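Local coordinates for uncharacterized protein (Acinetobacter baumannii, PDB 4PUX), which is of unknown function but has an antiparallel beta-barrel-like fold and belongs to the DUF3237 family, at residues A[41-46]-A[55-60]; A[87-92]-A[126-131]; A[120-125]-A[152-157]. One frame throughout, in Å; residues are numbered along the deposited sequence. Where two conformers were deposited one is given.

Interaction 1 of 3, residues A[41-46]-A[55-60]; sequences IPITGG and GRILNN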
loop_
_atom_site.group_PDB
_atom_site.type_symbol
_atom_site.label_atom_id
_atom_site.label_comp_id
_atom_site.label_asym_id
_atom_site.label_seq_id
_atom_site.Cartn_x
_atom_site.Cartn_y
_atom_site.Cartn_z
ATOM N N ILE A 41 7.868 -7.641 6.764
ATOM C CA ILE A 41 8.503 -6.325 6.596
ATOM C C ILE A 41 7.901 -5.314 7.616
ATOM O O ILE A 41 6.747 -4.862 7.440
ATOM C CB ILE A 41 8.264 -5.803 5.164
ATOM C CG1 ILE A 41 8.709 -6.821 4.105
ATOM C CG2 ILE A 41 8.912 -4.409 4.965
ATOM C CD1 ILE A 41 8.151 -6.589 2.737
ATOM N N PRO A 42 8.570 -5.096 8.753
ATOM C CA PRO A 42 8.032 -4.168 9.764
ATOM C C PRO A 42 7.754 -2.757 9.283
ATOM O O PRO A 42 8.549 -2.173 8.562
ATOM C CB PRO A 42 9.097 -4.173 10.863
ATOM C CG PRO A 42 9.777 -5.456 10.727
ATOM C CD PRO A 42 9.871 -5.630 9.203
ATOM N N ILE A 43 6.600 -2.249 9.709
ATOM C CA ILE A 43 6.223 -0.851 9.506
ATOM C C ILE A 43 6.530 -0.073 10.790
ATOM O O ILE A 43 5.941 -0.331 11.828
ATOM C CB ILE A 43 4.725 -0.719 9.103
ATOM C CG1 ILE A 43 4.544 -1.342 7.693
ATOM C CG2 ILE A 43 4.245 0.756 9.221
ATOM C CD1 ILE A 43 3.111 -1.626 7.344
ATOM N N THR A 44 7.472 0.884 10.704
ATOM C CA THR A 44 8.011 1.531 11.902
ATOM C C THR A 44 7.492 2.931 12.167
ATOM O O THR A 44 7.673 3.481 13.275
ATOM C CB THR A 44 9.585 1.542 11.814
ATOM O OG1 THR A 44 10.006 2.255 10.648
ATOM C CG2 THR A 44 10.113 0.097 11.764
ATOM N N GLY A 45 6.834 3.512 11.170
ATOM C CA GLY A 45 6.303 4.871 11.276
ATOM C C GLY A 45 5.999 5.438 9.895
ATOM O O GLY A 45 5.878 4.696 8.918
ATOM N N GLY A 46 5.862 6.758 9.840
ATOM C CA GLY A 46 5.582 7.473 8.626
ATOM C C GLY A 46 4.549 8.556 8.828
ATOM O O GLY A 46 4.273 8.950 9.959
ATOM N N GLY A 55 -1.774 13.250 9.634
ATOM C CA GLY A 55 -1.225 12.641 10.842
ATOM C C GLY A 55 0.015 11.797 10.617
ATOM O O GLY A 55 0.773 12.018 9.658
ATOM N N ARG A 56 0.230 10.847 11.522
ATOM C CA ARG A 56 1.414 9.990 11.497
ATOM C C ARG A 56 1.041 8.506 11.621
ATOM O O ARG A 56 -0.054 8.133 12.109
ATOM C CB ARG A 56 2.430 10.371 12.582
ATOM C CG ARG A 56 2.031 10.045 14.000
ATOM C CD ARG A 56 3.080 10.581 14.987
ATOM N NE ARG A 56 2.690 10.265 16.363
ATOM C CZ ARG A 56 3.474 9.804 17.318
ATOM N NH1 ARG A 56 4.784 9.714 17.134
ATOM N NH2 ARG A 56 2.949 9.533 18.525
ATOM N N ILE A 57 1.948 7.676 11.132
ATOM C CA ILE A 57 1.862 6.240 11.261
ATOM C C ILE A 57 2.642 5.865 12.506
ATOM O O ILE A 57 3.774 6.285 12.687
ATOM C CB ILE A 57 2.414 5.530 9.983
ATOM C CG1 ILE A 57 1.546 5.888 8.773
ATOM C CG2 ILE A 57 2.532 4.013 10.147
ATOM C CD1 ILE A 57 2.198 5.591 7.435
ATOM N N LEU A 58 2.055 4.988 13.315
ATOM C CA LEU A 58 2.687 4.549 14.572
ATOM C C LEU A 58 3.662 3.372 14.310
ATOM O O LEU A 58 3.691 2.800 13.205
ATOM C CB LEU A 58 1.607 4.216 15.629
ATOM C CG LEU A 58 0.678 5.376 15.966
ATOM C CD1 LEU A 58 -0.306 4.929 17.061
ATOM C CD2 LEU A 58 1.449 6.624 16.438
ATOM N N ASN A 59 4.443 2.987 15.329
ATOM C CA ASN A 59 5.335 1.844 15.234
ATOM C C ASN A 59 4.546 0.574 15.611
ATOM O O ASN A 59 4.478 0.176 16.765
ATOM C CB ASN A 59 6.570 2.054 16.125
ATOM C CG ASN A 59 7.618 0.979 15.930
ATOM O OD1 ASN A 59 7.427 0.030 15.174
ATOM N ND2 ASN A 59 8.729 1.133 16.587
ATOM N N ASN A 60 3.956 -0.054 14.589
ATOM C CA ASN A 60 3.063 -1.200 14.742
ATOM C C ASN A 60 2.852 -1.865 13.377
ATOM O O ASN A 60 2.671 -1.174 12.326
ATOM C CB ASN A 60 1.693 -0.761 15.264
ATOM C CG ASN A 60 0.659 -1.897 15.235
ATOM O OD1 ASN A 60 0.677 -2.858 16.046
ATOM N ND2 ASN A 60 -0.223 -1.804 14.318
#
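Gly46 O is the best-served acceptor between residues 41-46 and 55-60. It takes the N-H of Ile57, with Ile57 N 2.9 Å from Gly46 O. The bond is nearly straight at hydrogen (172°), yet the donor lies well above the plane of the carbonyl. The CA of Arg56 adds a C-H contact to the same oxygen. At the far end, Asn60 N reaches Ile43 O only weakly, at 3.4 Å. Between these two bonds the strands do not pair regularly. Ile57 O receives a close C-H contact, with Gly45 CA 3.2 Å away. Thr44 O meets Asn59 instead, 3.4 Å from Asn59 CB.

Other polar groups are satisfied outside the pair. Thr44 OG1 accepts from Asn23 N, and the backbones of Thr44 and Gly45 bond to Asp21. Arg56 NE forms a salt bridge with Glu82. Leu58 CD2 lies over one face of the Arg56 guanidinium, 3.6 Å above its plane and off toward the rim.

The apolar part is small. Ile43 and Ile57 cross obliquely, with Ile43 CG2 3.8 Å from Ile57 CG2. In both residues CG2 stands anti to the backbone N. Val20 touches both. Gly46 has no side chain, and Ile57 CD1 lies 4.1 Å from Gly46 CA. The touching parts of the two segments run in nearly opposite directions, 169° apart. This is an irregular part of the beta hairpin of strands 36-49 and 54-67 in the barrel, with residues 43-44 outside the regular strand.

Interaction 2 of 3, residues A[87-92]-A[126-131]; sequences ALIYLQ and FETSSP. With EDO (1,2-ethanediol), chain E.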
loop_
_atom_site.group_PDB
_atom_site.type_symbol
_atom_site.label_atom_id
_atom_site.label_comp_id
_atom_site.label_asym_id
_atom_site.label_seq_id
_atom_site.Cartn_x
_atom_site.Cartn_y
_atom_site.Cartn_z
ATOM N N ALA A 87 -7.249 10.940 16.703
ATOM C CA ALA A 87 -8.026 9.730 16.403
ATOM C C ALA A 87 -7.107 8.574 15.946
ATOM O O ALA A 87 -6.072 8.815 15.302
ATOM C CB ALA A 87 -9.060 10.021 15.308
ATOM N N LEU A 88 -7.428 7.369 16.396
ATOM C CA LEU A 88 -6.750 6.140 15.942
ATOM C C LEU A 88 -7.544 5.463 14.840
ATOM O O LEU A 88 -8.792 5.286 14.967
ATOM C CB LEU A 88 -6.507 5.171 17.094
ATOM C CG LEU A 88 -5.617 5.692 18.202
ATOM C CD1 LEU A 88 -5.630 4.746 19.420
ATOM C CD2 LEU A 88 -4.151 5.904 17.713
ATOM N N ILE A 89 -6.847 5.064 13.780
ATOM C CA ILE A 89 -7.446 4.385 12.635
ATOM C C ILE A 89 -6.617 3.156 12.248
ATOM O O ILE A 89 -5.440 3.290 11.911
ATOM C CB ILE A 89 -7.612 5.303 11.394
ATOM C CG1 ILE A 89 -8.232 6.686 11.747
ATOM C CG2 ILE A 89 -8.324 4.551 10.245
ATOM C CD1 ILE A 89 -8.209 7.682 10.621
ATOM N N TYR A 90 -7.199 1.984 12.403
ATOM C CA TYR A 90 -6.587 0.690 12.012
ATOM C C TYR A 90 -6.716 0.514 10.496
ATOM O O TYR A 90 -7.826 0.634 9.949
ATOM C CB TYR A 90 -7.279 -0.452 12.787
ATOM C CG TYR A 90 -7.077 -1.860 12.249
ATOM C CD1 TYR A 90 -5.813 -2.316 11.806
ATOM C CD2 TYR A 90 -8.123 -2.780 12.325
ATOM C CE1 TYR A 90 -5.659 -3.618 11.301
ATOM C CE2 TYR A 90 -7.981 -4.086 11.848
ATOM C CZ TYR A 90 -6.723 -4.521 11.412
ATOM O OH TYR A 90 -6.511 -5.790 10.910
ATOM N N LEU A 91 -5.576 0.365 9.810
ATOM C CA LEU A 91 -5.528 0.255 8.360
ATOM C C LEU A 91 -5.042 -1.152 7.949
ATOM O O LEU A 91 -4.009 -1.647 8.474
ATOM C CB LEU A 91 -4.582 1.365 7.796
ATOM C CG LEU A 91 -4.344 1.369 6.273
ATOM C CD1 LEU A 91 -5.624 1.503 5.501
ATOM C CD2 LEU A 91 -3.350 2.486 5.892
ATOM N N GLN A 92 -5.705 -1.706 6.932
ATOM C CA GLN A 92 -5.303 -2.933 6.217
ATOM C C GLN A 92 -5.171 -2.583 4.727
ATOM O O GLN A 92 -6.092 -2.005 4.149
ATOM C CB GLN A 92 -6.336 -4.048 6.384
ATOM C CG GLN A 92 -6.507 -4.528 7.822
ATOM C CD GLN A 92 -7.784 -5.312 8.036
ATOM O OE1 GLN A 92 -8.853 -4.740 8.418
ATOM N NE2 GLN A 92 -7.750 -6.556 7.656
ATOM N N PHE A 126 -10.347 0.590 6.356
ATOM C CA PHE A 126 -10.167 1.386 7.588
ATOM C C PHE A 126 -11.109 0.970 8.707
ATOM O O PHE A 126 -12.261 0.632 8.449
ATOM C CB PHE A 126 -10.440 2.845 7.290
ATOM C CG PHE A 126 -9.654 3.428 6.144
ATOM C CD1 PHE A 126 -10.173 3.415 4.838
ATOM C CD2 PHE A 126 -8.419 4.062 6.367
ATOM C CE1 PHE A 126 -9.467 4.047 3.781
ATOM C CE2 PHE A 126 -7.715 4.664 5.319
ATOM C CZ PHE A 126 -8.231 4.620 4.005
ATOM N N GLU A 127 -10.702 1.215 9.967
ATOM C CA GLU A 127 -11.551 1.007 11.154
ATOM C C GLU A 127 -11.239 2.082 12.173
ATOM O O GLU A 127 -10.096 2.184 12.610
ATOM C CB GLU A 127 -11.352 -0.319 11.875
ATOM C CG GLU A 127 -11.969 -1.494 11.340
ATOM C CD GLU A 127 -11.911 -2.706 12.323
ATOM O OE1 GLU A 127 -11.946 -2.556 13.617
ATOM O OE2 GLU A 127 -11.958 -3.808 11.771
ATOM N N THR A 128 -12.254 2.857 12.529
ATOM C CA THR A 128 -12.130 3.886 13.570
ATOM C C THR A 128 -13.464 4.083 14.284
ATOM O O THR A 128 -14.541 3.866 13.716
ATOM C CB THR A 128 -11.608 5.217 12.950
ATOM O OG1 THR A 128 -11.347 6.194 13.962
ATOM C CG2 THR A 128 -12.647 5.796 11.932
ATOM N N SER A 129 -13.387 4.569 15.543
ATOM C CA SER A 129 -14.593 4.953 16.276
ATOM C C SER A 129 -14.809 6.485 16.292
ATOM O O SER A 129 -15.847 6.938 16.779
ATOM C CB SER A 129 -14.527 4.465 17.733
ATOM O OG SER A 129 -13.510 5.120 18.467
ATOM N N SER A 130 -13.882 7.260 15.711
ATOM C CA SER A 130 -14.002 8.733 15.715
ATOM C C SER A 130 -15.136 9.172 14.767
ATOM O O SER A 130 -15.103 8.798 13.596
ATOM C CB SER A 130 -12.722 9.384 15.227
ATOM O OG SER A 130 -12.950 10.761 14.923
ATOM N N PRO A 131 -16.098 9.981 15.236
ATOM C CA PRO A 131 -17.169 10.419 14.324
ATOM C C PRO A 131 -16.669 11.232 13.125
ATOM O O PRO A 131 -17.270 11.196 12.067
ATOM C CB PRO A 131 -18.062 11.256 15.225
ATOM C CG PRO A 131 -17.868 10.687 16.586
ATOM C CD PRO A 131 -16.403 10.331 16.637
HETATM C C1 EDO E . -11.044 12.664 17.356
HETATM O O1 EDO E . -12.163 11.785 17.256
HETATM C C2 EDO E . -10.974 13.443 16.063
HETATM O O2 EDO E . -11.903 14.544 16.097
HETATM O O HOH W 1 -11.148 -6.169 9.799
#
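Thr128 OG1 is gripped by two hydrogen bonds, one given and one received. It donates to Leu88 O, with OG1 2.9 Å from that oxygen and above the carbonyl plane. It accepts from Ser130 N at 3.3 Å, nearly straight at hydrogen (169°). The second bond makes an ST turn. Thr128 OG1 stands anti to its own backbone N, which turns it toward residues 87-92.

The segments pair antiparallel in the barrel sheet. Tyr90 and Glu127 form a hydrogen-bonded pair. Tyr90 N donates to Glu127 O at 2.9 Å, and Glu127 N donates back to Tyr90 O. Both donors lie in the plane of the carbonyl they use. Leu91 and Phe126 follow as a non-hydrogen-bonded pair.

The two faces of the sheet differ. On one, Leu91 and Phe126 lie side by side, and Leu91 CD1 makes an off-centre CH-pi contact 4.2 Å from the Phe126 ring centroid. Ile89 CG2 meets the edge of that ring, 3.9 Å from Phe126 CD2. On the other face, the Glu127 carboxylate lies at the edge of the Tyr90 ring, their planes 75° apart. A water donates to both Glu127 OE2 and Gln92 OE1, joining the two side chains. At the turn, Ala87 CB packs on Ser130 CB at 3.7 Å. Ser130 OG makes a 2.7 Å hydrogen bond with O1 of a 1,2-ethanediol, probably from the crystallisation liquor.

Interaction 3 of 3, residues A[120-125]-A[152-157]; sequences FKITMQ and VIYDAY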
loop_
_atom_site.group_PDB
_atom_site.type_symbol
_atom_site.label_atom_id
_atom_site.label_comp_id
_atom_site.label_asym_id
_atom_site.label_seq_id
_atom_site.Cartn_x
_atom_site.Cartn_y
_atom_site.Cartn_z
ATOM N N PHE A 120 2.299 -1.137 -8.991
ATOM C CA PHE A 120 2.240 -1.254 -7.512
ATOM C C PHE A 120 0.973 -0.511 -7.086
ATOM O O PHE A 120 0.979 0.712 -6.893
ATOM C CB PHE A 120 3.535 -0.712 -6.903
ATOM C CG PHE A 120 3.695 -0.894 -5.401
ATOM C CD1 PHE A 120 2.801 -1.640 -4.618
ATOM C CD2 PHE A 120 4.847 -0.377 -4.792
ATOM C CE1 PHE A 120 3.023 -1.790 -3.247
ATOM C CE2 PHE A 120 5.049 -0.511 -3.431
ATOM C CZ PHE A 120 4.150 -1.243 -2.671
ATOM N N LYS A 121 -0.093 -1.281 -6.904
ATOM C CA LYS A 121 -1.442 -0.786 -6.600
ATOM C C LYS A 121 -2.016 -1.569 -5.428
ATOM O O LYS A 121 -1.769 -2.772 -5.281
ATOM C CB LYS A 121 -2.398 -0.842 -7.828
ATOM C CG LYS A 121 -1.866 -0.202 -9.125
ATOM C CD LYS A 121 -1.612 1.251 -8.951
ATOM C CE LYS A 121 -1.711 2.072 -10.228
ATOM N NZ LYS A 121 -0.423 2.165 -10.903
ATOM N N ILE A 122 -2.783 -0.864 -4.586
ATOM C CA ILE A 122 -3.386 -1.451 -3.406
ATOM C C ILE A 122 -4.866 -1.069 -3.229
ATOM O O ILE A 122 -5.325 -0.029 -3.739
ATOM C CB ILE A 122 -2.610 -1.048 -2.110
ATOM C CG1 ILE A 122 -2.529 0.486 -1.952
ATOM C CG2 ILE A 122 -1.212 -1.649 -2.129
ATOM C CD1 ILE A 122 -2.010 0.956 -0.593
ATOM N N THR A 123 -5.566 -1.892 -2.445
ATOM C CA THR A 123 -6.880 -1.560 -1.848
ATOM C C THR A 123 -6.680 -1.299 -0.350
ATOM O O THR A 123 -5.707 -1.815 0.253
ATOM C CB THR A 123 -7.924 -2.672 -2.056
ATOM O OG1 THR A 123 -7.499 -3.873 -1.400
ATOM C CG2 THR A 123 -8.122 -2.952 -3.532
HETATM N N MSE A 124 -7.572 -0.511 0.229
HETATM C CA MSE A 124 -7.430 -0.041 1.598
HETATM C C MSE A 124 -8.747 -0.254 2.374
HETATM O O MSE A 124 -9.806 0.093 1.876
HETATM C CB MSE A 124 -7.083 1.471 1.601
HETATM C CG MSE A 124 -5.862 1.827 0.779
HETATM SE SE MSE A 124 -5.533 3.731 0.671
HETATM C CE MSE A 124 -4.949 4.140 2.464
ATOM N N GLN A 125 -8.626 -0.695 3.636
ATOM C CA GLN A 125 -9.758 -0.904 4.546
ATOM C C GLN A 125 -9.439 -0.235 5.884
ATOM O O GLN A 125 -8.337 -0.457 6.451
ATOM C CB GLN A 125 -9.982 -2.396 4.767
ATOM C CG GLN A 125 -11.131 -2.721 5.664
ATOM C CD GLN A 125 -11.354 -4.212 5.791
ATOM O OE1 GLN A 125 -10.714 -5.044 5.110
ATOM N NE2 GLN A 125 -12.254 -4.563 6.643
ATOM N N VAL A 152 7.813 3.148 1.437
ATOM C CA VAL A 152 6.813 3.139 0.369
ATOM C C VAL A 152 6.039 4.469 0.417
ATOM O O VAL A 152 5.574 4.906 1.487
ATOM C CB VAL A 152 5.818 1.964 0.525
ATOM C CG1 VAL A 152 4.673 2.061 -0.511
ATOM C CG2 VAL A 152 6.551 0.645 0.378
ATOM N N ILE A 153 5.950 5.123 -0.723
ATOM C CA ILE A 153 5.172 6.351 -0.903
ATOM C C ILE A 153 3.952 6.003 -1.744
ATOM O O ILE A 153 4.088 5.333 -2.790
ATOM C CB ILE A 153 5.968 7.423 -1.723
ATOM C CG1 ILE A 153 7.379 7.627 -1.157
ATOM C CG2 ILE A 153 5.177 8.753 -1.803
ATOM C CD1 ILE A 153 7.413 8.150 0.217
ATOM N N TYR A 154 2.767 6.434 -1.338
ATOM C CA TYR A 154 1.577 6.216 -2.167
ATOM C C TYR A 154 0.534 7.300 -2.042
ATOM O O TYR A 154 0.432 7.981 -1.006
ATOM C CB TYR A 154 0.968 4.834 -1.897
ATOM C CG TYR A 154 0.324 4.558 -0.515
ATOM C CD1 TYR A 154 -1.046 4.883 -0.262
ATOM C CD2 TYR A 154 1.010 3.878 0.464
ATOM C CE1 TYR A 154 -1.686 4.536 0.920
ATOM C CE2 TYR A 154 0.403 3.528 1.651
ATOM C CZ TYR A 154 -0.953 3.845 1.879
ATOM O OH TYR A 154 -1.537 3.483 3.084
ATOM N N ASP A 155 -0.175 7.520 -3.128
ATOM C CA ASP A 155 -1.324 8.418 -3.174
ATOM C C ASP A 155 -2.609 7.594 -2.943
ATOM O O ASP A 155 -2.879 6.636 -3.688
ATOM C CB ASP A 155 -1.418 9.106 -4.544
ATOM C CG ASP A 155 -0.267 10.050 -4.830
ATOM O OD1 ASP A 155 0.325 10.621 -3.891
ATOM O OD2 ASP A 155 0.041 10.232 -6.018
ATOM N N ALA A 156 -3.323 7.908 -1.882
ATOM C CA ALA A 156 -4.599 7.279 -1.541
ATOM C C ALA A 156 -5.788 8.068 -2.080
ATOM O O ALA A 156 -5.783 9.313 -2.033
ATOM C CB ALA A 156 -4.728 7.132 -0.048
ATOM N N TYR A 157 -6.795 7.335 -2.546
ATOM C CA TYR A 157 -8.060 7.876 -3.081
ATOM C C TYR A 157 -9.245 7.089 -2.525
ATOM O O TYR A 157 -9.150 5.863 -2.362
ATOM C CB TYR A 157 -8.109 7.763 -4.611
ATOM C CG TYR A 157 -6.928 8.390 -5.339
ATOM C CD1 TYR A 157 -5.708 7.713 -5.468
ATOM C CD2 TYR A 157 -7.042 9.664 -5.938
ATOM C CE1 TYR A 157 -4.651 8.283 -6.124
ATOM C CE2 TYR A 157 -5.971 10.230 -6.604
ATOM C CZ TYR A 157 -4.792 9.540 -6.708
ATOM O OH TYR A 157 -3.736 10.098 -7.394
#
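No hydrogen bond joins residues 120-125 to 152-157; side chains alone make the contact. The aromatic contacts centre on Tyr154. Ile122 CD1 sits squarely over one face of its ring, 3.9 Å from the ring centroid and only 10° off the normal. The two side chains cross at about a right angle. Both begin from the crowded position: Ile122 CG1 and Tyr154 CG each lie between the backbone N and the carbonyl carbon. Met124, deposited as selenomethionine, comes to the ring tip to tip. Its CE lies at the ring edge, in plane, 3.5 Å from Tyr154 OH. The selenium lies obliquely, 5.2 Å from the Tyr154 ring centroid, in a Met-aromatic contact. The chain of Met124 bends at its last torsion, which carries CE to this edge.

The two strands are second neighbours in the sheet of the barrel. Strand 141-147 pairs with both and lies between them. Their axes approach to 8.7 Å at an angle of 48°. Phe120, Ile122 and Met124 alternate with the exposed Lys121, Thr123 and Gln125, and point to the barrel interior.

Plain apolar packing extends the contact at both ends. Met124 SE lies 3.6 Å from Ala156 CB. Phe120 and Val152 cross obliquely, with Phe120 CE2 3.9 Å from Val152 CG1; that methyl stands anti to the backbone N of Val152.

Tyr154 has further partners on other strands. The hydroxyl of the buried Tyr154 is hydrogen-bonded to Tyr79 OH, and the Tyr154 ring is also stacked with Phe18.

How the interactions relate
From the N terminus, interaction 1 comes first and closes the short hairpin of strands 36-49 and 54-67. Interactions 2 and 3 both open after it has closed. Interaction 2 joins 87-92 to 126-131, closing a longer loop that includes helix 101-108. Interaction 3 starts at 120-125, inside that loop, and ends at 152-157, beyond it, so the two cross. They share strand 118-127 and meet where Gln92 O probably accepts from Gln125 N and Leu91 packs on Tyr154. Interaction 1 touches interaction 2 through Leu58 and Leu88. Strand 12-21 pairs with 36-49 and 151-159, linking interactions 1 and 3 around the barrel.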